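Local coordinates for protein probable sugar kinase (Clostridium perfringens, PDB 3KZH) that probably phosphorylates a sugar or related small molecule, as a putative carbohydrate kinase of the PfkB (ribokinase) family, at residues Pro167-Ala173 with His191-Leu196; His184-Arg190 with Ile219-Ser225. All coordinates share one frame. Residue numbers count along the deposited sequence, not the author numbering.

Contact 1 (Pro167-Ala173 with His191-Leu196); sequences PVSAEKA and HEAEIL. With BGC (beta-D-glucopyranose), chain C.
Part of the sugar pocket in this ribokinase-like fold is built here from the loop that follows strand 162-166, the short helix it leads into, and helix 190-197. Val168 (phi/psi 64/-54) is the centre of a classic gamma turn, Ser169 N donating to Pro167 O at 2.7 Å; Val168 O accepts from O2 of the bound glucopyranose at 2.8 Å. Ser169, extended at -153/164, is the N-cap of the next helix: with chi1 at p, its OG accepts from Lys172 N at 3.1 Å. The CA atoms nearest each other across the segments are those of Ala170 and Glu192, 4.6 Å apart. No hydrogen bond joins the segments, so packing holds them. Glu192 (chi1 m, chi2 t) stretches along the loop, its OE1 3.3 Å from Pro167 CB and its OE2 3.5 Å from Val168 C, and brings OE2 within 3.3 Å of sugar O1. Ala170 CB lies 3.6 Å from His191 CD2 and 3.9 Å from Ile195 CG1. His191, chi1 t, gives ND1 to Glu194 OE2 of its own helix at 2.8 Å. One turn beyond Glu192, Leu196 (chi1 m, chi2 t) sets CD2 4.2 Å from Ala173 CB and 3.4 Å from Ala173 O.

Contact 2 (His184-Arg190 with Ile219-Ser225); sequences HTIKPNR and IKKVFIS. With BGC (beta-D-glucopyranose), chain C.
Strands 185-186 and 221-225 are parallel neighbours in the central sheet of the ribokinase-like fold, with Thr185 (phi/psi -143/136) opposite Lys221 (-135/128; CA atoms 4.7 Å apart) and Ile186 opposite Val222 (5.6 Å); the segments run 34° apart end to end. His184 O accepts Lys221 N at 2.8 Å and, weakly, Lys220 N at 3.1 Å; Ile186 N donates to Lys221 O at 3.3 Å, and Ile186 O receives a weak bond from Phe223 N at 3.3 Å. Pro188 lacks a proton, so Phe223 O receives a CA-H...O contact from Lys187 CA at 3.3 Å. Pairing resumes with Ser225 N to Pro188 O at 2.9 Å. Outward, Thr185 and Lys187 bond the backbone of Phe163 and Leu165 in strand 162-166, and Val222 that of Asn234. Thr185 OG1 is hydrogen-bonded to His184 ND1 (2.8 Å) and to Tyr267 OH; Lys220 CB sits 4.0 Å from the His184 ring centroid, a CH-pi contact. Ile186 CG2 (chi1 p) meets Ile219 CD1 at 4.0 Å. Asn189 (chi1 p) N-caps helix 190-197, OD1 accepting from Glu192 N; Arg190 NH1 bonds Ile201 O. In the pocket Lys187 NZ is modelled covalently bonded to glucopyranose C6 at 1.4 Å, with Ser225 OG 3.1 Å from C6.

In the fold
The two contacts lie about 11 Å apart, centre to centre, and their segments alternate along the chain: 167-173, 184-190, 191-196, 219-225. Strand 162-166 runs into the loop of contact 1, strand 185-186 into helix 190-197, and helix 204-217 returns the chain to strand 221-225 as a beta-alpha-beta crossover; these three strands are neighbours in the large mixed sheet. Pro167 and Ala193 of contact 1 pack on Pro188 of contact 2, Pro167 CG standing 4.0 Å from Pro188 CB. Both contacts reach the same glucopyranose, which Asp166 also binds, so the sugar site gathers at the C-terminal ends of adjacent parallel strands, as usual for alpha/beta folds.

Contact 1 (Pro167-Ala173 with His191-Leu196)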
ATOM      1  N   PRO A 167      -4.314   6.839 -27.730  1.00 29.21           N
ATOM      2  CA  PRO A 167      -2.887   6.939 -28.084  1.00 30.09           C
ATOM      3  C   PRO A 167      -1.841   7.332 -27.037  1.00 29.45           C
ATOM      4  O   PRO A 167      -0.653   7.193 -27.314  1.00 30.78           O
ATOM      5  CB  PRO A 167      -2.883   7.923 -29.264  1.00 29.44           C
ATOM      6  CG  PRO A 167      -4.236   7.782 -29.844  1.00 29.19           C
ATOM      7  CD  PRO A 167      -5.099   7.721 -28.609  1.00 28.63           C
ATOM      8  N   VAL A 168      -2.268   7.802 -25.859  1.00 27.86           N
ATOM      9  CA  VAL A 168      -1.385   8.221 -24.738  1.00 31.08           C
ATOM     10  C   VAL A 168      -0.448   9.435 -25.007  1.00 30.95           C
ATOM     11  O   VAL A 168      -0.450  10.401 -24.233  1.00 29.98           O
ATOM     12  CB  VAL A 168      -0.621   6.993 -24.093  1.00 32.41           C
ATOM     13  CG1 VAL A 168       0.252   7.421 -22.912  1.00 32.26           C
ATOM     14  CG2 VAL A 168      -1.628   5.955 -23.612  1.00 34.36           C
ATOM     15  N   SER A 169       0.345   9.367 -26.077  1.00 31.04           N
ATOM     16  CA  SER A 169       1.272  10.433 -26.470  1.00 33.61           C
ATOM     17  C   SER A 169       1.522  10.385 -27.974  1.00 34.40           C
ATOM     18  O   SER A 169       1.226   9.381 -28.623  1.00 31.46           O
ATOM     19  CB  SER A 169       2.613  10.310 -25.724  1.00 33.99           C
ATOM     20  OG  SER A 169       3.421   9.263 -26.245  1.00 33.76           O
ATOM     21  N   ALA A 170       2.077  11.477 -28.510  1.00 37.48           N
ATOM     22  CA  ALA A 170       2.416  11.602 -29.937  1.00 40.72           C
ATOM     23  C   ALA A 170       3.537  10.648 -30.354  1.00 42.35           C
ATOM     24  O   ALA A 170       3.532  10.111 -31.468  1.00 43.23           O
ATOM     25  CB  ALA A 170       2.817  13.013 -30.243  1.00 40.21           C
ATOM     26  N   GLU A 171       4.473  10.432 -29.429  1.00 43.63           N
ATOM     27  CA  GLU A 171       5.619   9.552 -29.618  1.00 45.42           C
ATOM     28  C   GLU A 171       5.125   8.111 -29.699  1.00 45.29           C
ATOM     29  O   GLU A 171       5.490   7.390 -30.616  1.00 45.81           O
ATOM     30  CB  GLU A 171       6.608   9.731 -28.453  1.00 47.17           C
ATOM     31  CG  GLU A 171       8.035   9.207 -28.683  1.00 51.28           C
ATOM     32  CD  GLU A 171       8.223   7.740 -28.305  1.00 53.72           C
ATOM     33  OE1 GLU A 171       7.852   7.356 -27.172  1.00 55.81           O
ATOM     34  OE2 GLU A 171       8.741   6.974 -29.150  1.00 54.59           O
ATOM     35  N   LYS A 172       4.266   7.721 -28.759  1.00 45.34           N
ATOM     36  CA  LYS A 172       3.697   6.376 -28.711  1.00 45.22           C
ATOM     37  C   LYS A 172       2.753   6.093 -29.879  1.00 44.45           C
ATOM     38  O   LYS A 172       2.578   4.939 -30.262  1.00 45.21           O
ATOM     39  CB  LYS A 172       2.964   6.165 -27.387  1.00 45.39           C
ATOM     40  CG  LYS A 172       3.834   5.668 -26.248  1.00 47.10           C
ATOM     41  CD  LYS A 172       3.309   6.185 -24.927  1.00 48.87           C
ATOM     42  CE  LYS A 172       3.915   5.474 -23.730  1.00 52.34           C
ATOM     43  NZ  LYS A 172       3.382   4.093 -23.578  1.00 53.51           N
ATOM     44  N   ALA A 173       2.203   7.161 -30.463  1.00 45.09           N
ATOM     45  CA  ALA A 173       1.268   7.093 -31.596  1.00 45.02           C
ATOM     46  C   ALA A 173       1.896   6.725 -32.943  1.00 44.38           C
ATOM     47  O   ALA A 173       1.236   6.116 -33.788  1.00 43.64           O
ATOM     48  CB  ALA A 173       0.493   8.405 -31.720  1.00 44.84           C
ATOM     49  N   HIS A 191      -2.247  16.982 -31.825  1.00 40.97           N
ATOM     50  CA  HIS A 191      -0.906  16.517 -32.191  1.00 42.32           C
ATOM     51  C   HIS A 191      -0.802  15.021 -32.507  1.00 40.58           C
ATOM     52  O   HIS A 191      -0.136  14.650 -33.466  1.00 38.62           O
ATOM     53  CB  HIS A 191       0.130  16.928 -31.132  1.00 47.01           C
ATOM     54  CG  HIS A 191       1.528  17.041 -31.667  1.00 52.47           C
ATOM     55  ND1 HIS A 191       1.859  17.878 -32.713  1.00 55.54           N
ATOM     56  CD2 HIS A 191       2.669  16.399 -31.327  1.00 54.08           C
ATOM     57  CE1 HIS A 191       3.143  17.742 -32.995  1.00 55.62           C
ATOM     58  NE2 HIS A 191       3.658  16.850 -32.169  1.00 55.60           N
ATOM     59  N   GLU A 192      -1.504  14.182 -31.744  1.00 40.33           N
ATOM     60  CA  GLU A 192      -1.502  12.727 -31.963  1.00 39.57           C
ATOM     61  C   GLU A 192      -2.200  12.377 -33.281  1.00 39.71           C
ATOM     62  O   GLU A 192      -1.829  11.408 -33.941  1.00 39.26           O
ATOM     63  CB  GLU A 192      -2.181  11.990 -30.806  1.00 38.40           C
ATOM     64  CG  GLU A 192      -1.461  12.050 -29.468  1.00 38.24           C
ATOM     65  CD  GLU A 192      -2.327  11.622 -28.279  1.00 39.42           C
ATOM     66  OE1 GLU A 192      -3.452  11.108 -28.468  1.00 39.93           O
ATOM     67  OE2 GLU A 192      -1.884  11.819 -27.132  1.00 37.56           O
ATOM     68  N   ALA A 193      -3.182  13.197 -33.667  1.00 38.81           N
ATOM     69  CA  ALA A 193      -3.935  13.025 -34.917  1.00 38.09           C
ATOM     70  C   ALA A 193      -3.094  13.427 -36.126  1.00 37.96           C
ATOM     71  O   ALA A 193      -3.281  12.885 -37.212  1.00 34.92           O
ATOM     72  CB  ALA A 193      -5.217  13.839 -34.880  1.00 36.01           C
ATOM     73  N   GLU A 194      -2.173  14.374 -35.921  1.00 38.78           N
ATOM     74  CA  GLU A 194      -1.260  14.844 -36.964  1.00 40.53           C
ATOM     75  C   GLU A 194      -0.251  13.752 -37.302  1.00 40.32           C
ATOM     76  O   GLU A 194       0.051  13.516 -38.477  1.00 39.39           O
ATOM     77  CB  GLU A 194      -0.510  16.095 -36.506  1.00 40.92           C
ATOM     78  CG  GLU A 194      -1.400  17.296 -36.322  1.00 42.90           C
ATOM     79  CD  GLU A 194      -0.667  18.518 -35.835  1.00 44.28           C
ATOM     80  OE1 GLU A 194      -0.837  19.586 -36.462  1.00 44.31           O
ATOM     81  OE2 GLU A 194       0.063  18.416 -34.825  1.00 44.52           O
ATOM     82  N   ILE A 195       0.204  13.055 -36.257  1.00 39.78           N
ATOM     83  CA  ILE A 195       1.168  11.964 -36.368  1.00 40.87           C
ATOM     84  C   ILE A 195       0.529  10.785 -37.101  1.00 41.48           C
ATOM     85  O   ILE A 195       1.123  10.242 -38.041  1.00 42.23           O
ATOM     86  CB  ILE A 195       1.671  11.482 -34.963  1.00 40.45           C
ATOM     87  CG1 ILE A 195       2.199  12.649 -34.117  1.00 41.56           C
ATOM     88  CG2 ILE A 195       2.749  10.429 -35.112  1.00 39.40           C
ATOM     89  CD1 ILE A 195       3.355  13.448 -34.702  1.00 42.18           C
ATOM     90  N   LEU A 196      -0.700  10.451 -36.701  1.00 40.81           N
ATOM     91  CA  LEU A 196      -1.461   9.348 -37.284  1.00 41.05           C
ATOM     92  C   LEU A 196      -1.939   9.598 -38.724  1.00 41.28           C
ATOM     93  O   LEU A 196      -2.047   8.656 -39.517  1.00 40.55           O
ATOM     94  CB  LEU A 196      -2.648   8.986 -36.387  1.00 41.79           C
ATOM     95  CG  LEU A 196      -2.454   8.441 -34.971  1.00 42.55           C
ATOM     96  CD1 LEU A 196      -3.797   8.392 -34.289  1.00 41.77           C
ATOM     97  CD2 LEU A 196      -1.791   7.078 -34.966  1.00 43.10           C
TER
HETATM   98  C2  BGC C 329      -3.710  12.263 -24.293  1.00 59.36           C
HETATM   99  C3  BGC C 329      -4.577  13.298 -23.514  1.00 59.68           C
HETATM  100  C4  BGC C 329      -5.829  13.529 -24.460  1.00 58.73           C
HETATM  101  C5  BGC C 329      -6.621  12.187 -24.764  1.00 56.73           C
HETATM  102  C6  BGC C 329      -7.784  12.325 -25.661  1.00 51.56           C
HETATM  103  C1  BGC C 329      -4.531  10.989 -24.476  1.00 57.87           C
HETATM  104  O1  BGC C 329      -3.836  10.149 -25.071  1.00 56.55           O
HETATM  105  O2  BGC C 329      -2.685  11.990 -23.597  1.00 58.63           O
HETATM  106  O3  BGC C 329      -3.835  14.344 -23.470  1.00 62.10           O
HETATM  107  O4  BGC C 329      -6.608  14.421 -23.885  1.00 59.76           O
HETATM  108  O5  BGC C 329      -5.744  11.237 -25.321  1.00 58.11           O

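Contact 2 (His184-Arg190 with Ile219-Ser225)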
ATOM      1  N   HIS A 184     -12.151   0.400 -34.321  1.00 21.96           N
ATOM      2  CA  HIS A 184     -13.513   0.881 -34.543  1.00 21.19           C
ATOM      3  C   HIS A 184     -13.558   2.367 -34.136  1.00 19.90           C
ATOM      4  O   HIS A 184     -14.293   3.161 -34.714  1.00 18.22           O
ATOM      5  CB  HIS A 184     -14.481   0.034 -33.692  1.00 19.15           C
ATOM      6  CG  HIS A 184     -15.869   0.596 -33.558  1.00 19.60           C
ATOM      7  ND1 HIS A 184     -16.145   1.735 -32.826  1.00 16.34           N
ATOM      8  CD2 HIS A 184     -17.057   0.149 -34.019  1.00 15.93           C
ATOM      9  CE1 HIS A 184     -17.444   1.959 -32.845  1.00 16.57           C
ATOM     10  NE2 HIS A 184     -18.022   1.013 -33.558  1.00 16.91           N
ATOM     11  N   THR A 185     -12.775   2.721 -33.126  1.00 18.39           N
ATOM     12  CA  THR A 185     -12.736   4.084 -32.631  1.00 19.41           C
ATOM     13  C   THR A 185     -11.336   4.459 -32.229  1.00 19.55           C
ATOM     14  O   THR A 185     -10.607   3.652 -31.656  1.00 19.82           O
ATOM     15  CB  THR A 185     -13.686   4.261 -31.387  1.00 18.32           C
ATOM     16  OG1 THR A 185     -15.045   4.094 -31.798  1.00 19.22           O
ATOM     17  CG2 THR A 185     -13.541   5.645 -30.721  1.00 18.38           C
ATOM     18  N   ILE A 186     -10.935   5.658 -32.629  1.00 19.13           N
ATOM     19  CA  ILE A 186      -9.648   6.197 -32.205  1.00 21.76           C
ATOM     20  C   ILE A 186     -10.002   7.508 -31.485  1.00 22.19           C
ATOM     21  O   ILE A 186     -10.996   8.156 -31.801  1.00 22.96           O
ATOM     22  CB  ILE A 186      -8.611   6.396 -33.373  1.00 19.93           C
ATOM     23  CG1 ILE A 186      -9.145   7.305 -34.479  1.00 16.82           C
ATOM     24  CG2 ILE A 186      -8.163   5.038 -33.923  1.00 19.98           C
ATOM     25  CD1 ILE A 186      -8.056   7.947 -35.288  1.00 15.31           C
ATOM     26  N   LYS A 187      -9.197   7.880 -30.485  1.00 22.79           N
ATOM     27  CA  LYS A 187      -9.440   9.076 -29.714  1.00 25.22           C
ATOM     28  C   LYS A 187      -8.101   9.881 -29.505  1.00 24.18           C
ATOM     29  O   LYS A 187      -7.510   9.880 -28.390  1.00 22.97           O
ATOM     30  CB  LYS A 187     -10.114   8.756 -28.373  1.00 25.35           C
ATOM     31  CG  LYS A 187     -11.024   9.917 -27.852  1.00 30.77           C
ATOM     32  CD  LYS A 187     -10.301  10.968 -27.088  1.00 34.49           C
ATOM     33  CE  LYS A 187      -9.546  10.436 -25.891  1.00 38.96           C
ATOM     34  NZ  LYS A 187      -8.242  10.992 -25.766  1.00 44.04           N
ATOM     35  N   PRO A 188      -7.623  10.544 -30.568  1.00 25.29           N
ATOM     36  CA  PRO A 188      -6.394  11.298 -30.361  1.00 25.46           C
ATOM     37  C   PRO A 188      -6.604  12.779 -30.082  1.00 24.23           C
ATOM     38  O   PRO A 188      -7.724  13.256 -30.148  1.00 23.71           O
ATOM     39  CB  PRO A 188      -5.666  11.086 -31.696  1.00 24.77           C
ATOM     40  CG  PRO A 188      -6.772  11.095 -32.672  1.00 23.93           C
ATOM     41  CD  PRO A 188      -7.784  10.236 -32.002  1.00 24.81           C
ATOM     42  N   ASN A 189      -5.544  13.471 -29.665  1.00 25.56           N
ATOM     43  CA  ASN A 189      -5.653  14.911 -29.498  1.00 27.23           C
ATOM     44  C   ASN A 189      -5.149  15.517 -30.816  1.00 27.91           C
ATOM     45  O   ASN A 189      -4.827  14.765 -31.745  1.00 24.93           O
ATOM     46  CB  ASN A 189      -4.960  15.450 -28.227  1.00 26.79           C
ATOM     47  CG  ASN A 189      -3.451  15.246 -28.200  1.00 29.00           C
ATOM     48  OD1 ASN A 189      -2.829  14.830 -29.172  1.00 29.04           O
ATOM     49  ND2 ASN A 189      -2.856  15.571 -27.069  1.00 30.43           N
ATOM     50  N   ARG A 190      -5.075  16.842 -30.909  1.00 32.22           N
ATOM     51  CA  ARG A 190      -4.620  17.504 -32.139  1.00 37.31           C
ATOM     52  C   ARG A 190      -3.283  16.964 -32.670  1.00 39.14           C
ATOM     53  O   ARG A 190      -3.252  16.416 -33.775  1.00 38.10           O
ATOM     54  CB  ARG A 190      -4.565  19.023 -31.956  1.00 38.76           C
ATOM     55  CG  ARG A 190      -4.327  19.793 -33.254  1.00 43.92           C
ATOM     56  CD  ARG A 190      -4.152  21.283 -33.024  1.00 48.04           C
ATOM     57  NE  ARG A 190      -5.386  21.918 -32.564  1.00 53.44           N
ATOM     58  CZ  ARG A 190      -6.203  22.642 -33.329  1.00 57.20           C
ATOM     59  NH1 ARG A 190      -5.936  22.839 -34.618  1.00 59.31           N
ATOM     60  NH2 ARG A 190      -7.288  23.191 -32.794  1.00 58.08           N
ATOM     61  N   ILE A 219     -11.696   2.871 -40.021  1.00 21.90           N
ATOM     62  CA  ILE A 219     -12.105   3.307 -38.685  1.00 24.28           C
ATOM     63  C   ILE A 219     -13.561   3.781 -38.756  1.00 25.46           C
ATOM     64  O   ILE A 219     -13.962   4.438 -39.716  1.00 23.63           O
ATOM     65  CB  ILE A 219     -11.147   4.403 -38.115  1.00 23.07           C
ATOM     66  CG1 ILE A 219      -9.706   3.867 -38.085  1.00 21.38           C
ATOM     67  CG2 ILE A 219     -11.586   4.841 -36.701  1.00 26.13           C
ATOM     68  CD1 ILE A 219      -8.617   4.912 -37.888  1.00 16.19           C
ATOM     69  N   LYS A 220     -14.357   3.367 -37.774  1.00 26.17           N
ATOM     70  CA  LYS A 220     -15.777   3.704 -37.738  1.00 27.97           C
ATOM     71  C   LYS A 220     -16.126   5.030 -37.095  1.00 25.77           C
ATOM     72  O   LYS A 220     -17.033   5.709 -37.558  1.00 24.87           O
ATOM     73  CB  LYS A 220     -16.578   2.588 -37.055  1.00 29.52           C
ATOM     74  CG  LYS A 220     -16.387   1.190 -37.631  1.00 35.39           C
ATOM     75  CD  LYS A 220     -16.932   1.041 -39.047  1.00 39.58           C
ATOM     76  CE  LYS A 220     -16.891  -0.416 -39.499  1.00 42.15           C
ATOM     77  NZ  LYS A 220     -15.505  -0.969 -39.554  1.00 46.05           N
ATOM     78  N   LYS A 221     -15.464   5.360 -35.984  1.00 25.02           N
ATOM     79  CA  LYS A 221     -15.746   6.600 -35.250  1.00 24.83           C
ATOM     80  C   LYS A 221     -14.485   7.361 -34.837  1.00 23.65           C
ATOM     81  O   LYS A 221     -13.586   6.786 -34.221  1.00 22.92           O
ATOM     82  CB  LYS A 221     -16.608   6.306 -34.004  1.00 26.07           C
ATOM     83  CG  LYS A 221     -17.896   5.526 -34.258  1.00 25.57           C
ATOM     84  CD  LYS A 221     -19.095   6.136 -33.592  1.00 31.47           C
ATOM     85  CE  LYS A 221     -20.381   5.445 -34.054  1.00 33.12           C
ATOM     86  NZ  LYS A 221     -20.467   4.033 -33.603  1.00 34.39           N
ATOM     87  N   VAL A 222     -14.428   8.655 -35.174  1.00 21.79           N
ATOM     88  CA  VAL A 222     -13.277   9.508 -34.847  1.00 23.08           C
ATOM     89  C   VAL A 222     -13.598  10.640 -33.866  1.00 21.58           C
ATOM     90  O   VAL A 222     -14.546  11.376 -34.058  1.00 21.01           O
ATOM     91  CB  VAL A 222     -12.628  10.123 -36.135  1.00 23.98           C
ATOM     92  CG1 VAL A 222     -11.385  10.979 -35.788  1.00 22.46           C
ATOM     93  CG2 VAL A 222     -12.235   9.034 -37.103  1.00 24.83           C
ATOM     94  N   PHE A 223     -12.786  10.755 -32.819  1.00 20.78           N
ATOM     95  CA  PHE A 223     -12.922  11.807 -31.809  1.00 22.96           C
ATOM     96  C   PHE A 223     -11.550  12.467 -31.623  1.00 24.07           C
ATOM     97  O   PHE A 223     -10.589  11.800 -31.246  1.00 23.73           O
ATOM     98  CB  PHE A 223     -13.409  11.241 -30.464  1.00 21.94           C
ATOM     99  CG  PHE A 223     -14.769  10.611 -30.516  1.00 22.56           C
ATOM    100  CD1 PHE A 223     -15.929  11.401 -30.451  1.00 21.09           C
ATOM    101  CD2 PHE A 223     -14.897   9.223 -30.704  1.00 22.61           C
ATOM    102  CE1 PHE A 223     -17.210  10.814 -30.589  1.00 18.35           C
ATOM    103  CE2 PHE A 223     -16.173   8.624 -30.841  1.00 22.75           C
ATOM    104  CZ  PHE A 223     -17.335   9.433 -30.783  1.00 19.96           C
ATOM    105  N   ILE A 224     -11.446  13.755 -31.953  1.00 24.35           N
ATOM    106  CA  ILE A 224     -10.182  14.489 -31.813  1.00 25.17           C
ATOM    107  C   ILE A 224     -10.311  15.578 -30.739  1.00 26.04           C
ATOM    108  O   ILE A 224     -11.078  16.532 -30.900  1.00 25.75           O
ATOM    109  CB  ILE A 224      -9.670  15.096 -33.197  1.00 23.75           C
ATOM    110  CG1 ILE A 224      -9.482  13.985 -34.239  1.00 21.85           C
ATOM    111  CG2 ILE A 224      -8.292  15.755 -33.026  1.00 22.80           C
ATOM    112  CD1 ILE A 224      -9.404  14.452 -35.684  1.00 21.10           C
ATOM    113  N   SER A 225      -9.575  15.410 -29.637  1.00 28.16           N
ATOM    114  CA  SER A 225      -9.569  16.372 -28.524  1.00 28.18           C
ATOM    115  C   SER A 225      -8.791  17.599 -28.971  1.00 26.14           C
ATOM    116  O   SER A 225      -7.721  17.461 -29.555  1.00 21.63           O
ATOM    117  CB  SER A 225      -8.890  15.790 -27.279  1.00 26.84           C
ATOM    118  OG  SER A 225      -9.525  14.620 -26.839  1.00 34.45           O
TER
HETATM  119  C2  BGC C 329      -3.710  12.263 -24.293  1.00 59.36           C
HETATM  120  C3  BGC C 329      -4.577  13.298 -23.514  1.00 59.68           C
HETATM  121  C4  BGC C 329      -5.829  13.529 -24.460  1.00 58.73           C
HETATM  122  C5  BGC C 329      -6.621  12.187 -24.764  1.00 56.73           C
HETATM  123  C6  BGC C 329      -7.784  12.325 -25.661  1.00 51.56           C
HETATM  124  C1  BGC C 329      -4.531  10.989 -24.476  1.00 57.87           C
HETATM  125  O1  BGC C 329      -3.836  10.149 -25.071  1.00 56.55           O
HETATM  126  O2  BGC C 329      -2.685  11.990 -23.597  1.00 58.63           O
HETATM  127  O3  BGC C 329      -3.835  14.344 -23.470  1.00 62.10           O
HETATM  128  O4  BGC C 329      -6.608  14.421 -23.885  1.00 59.76           O
HETATM  129  O5  BGC C 329      -5.744  11.237 -25.321  1.00 58.11           O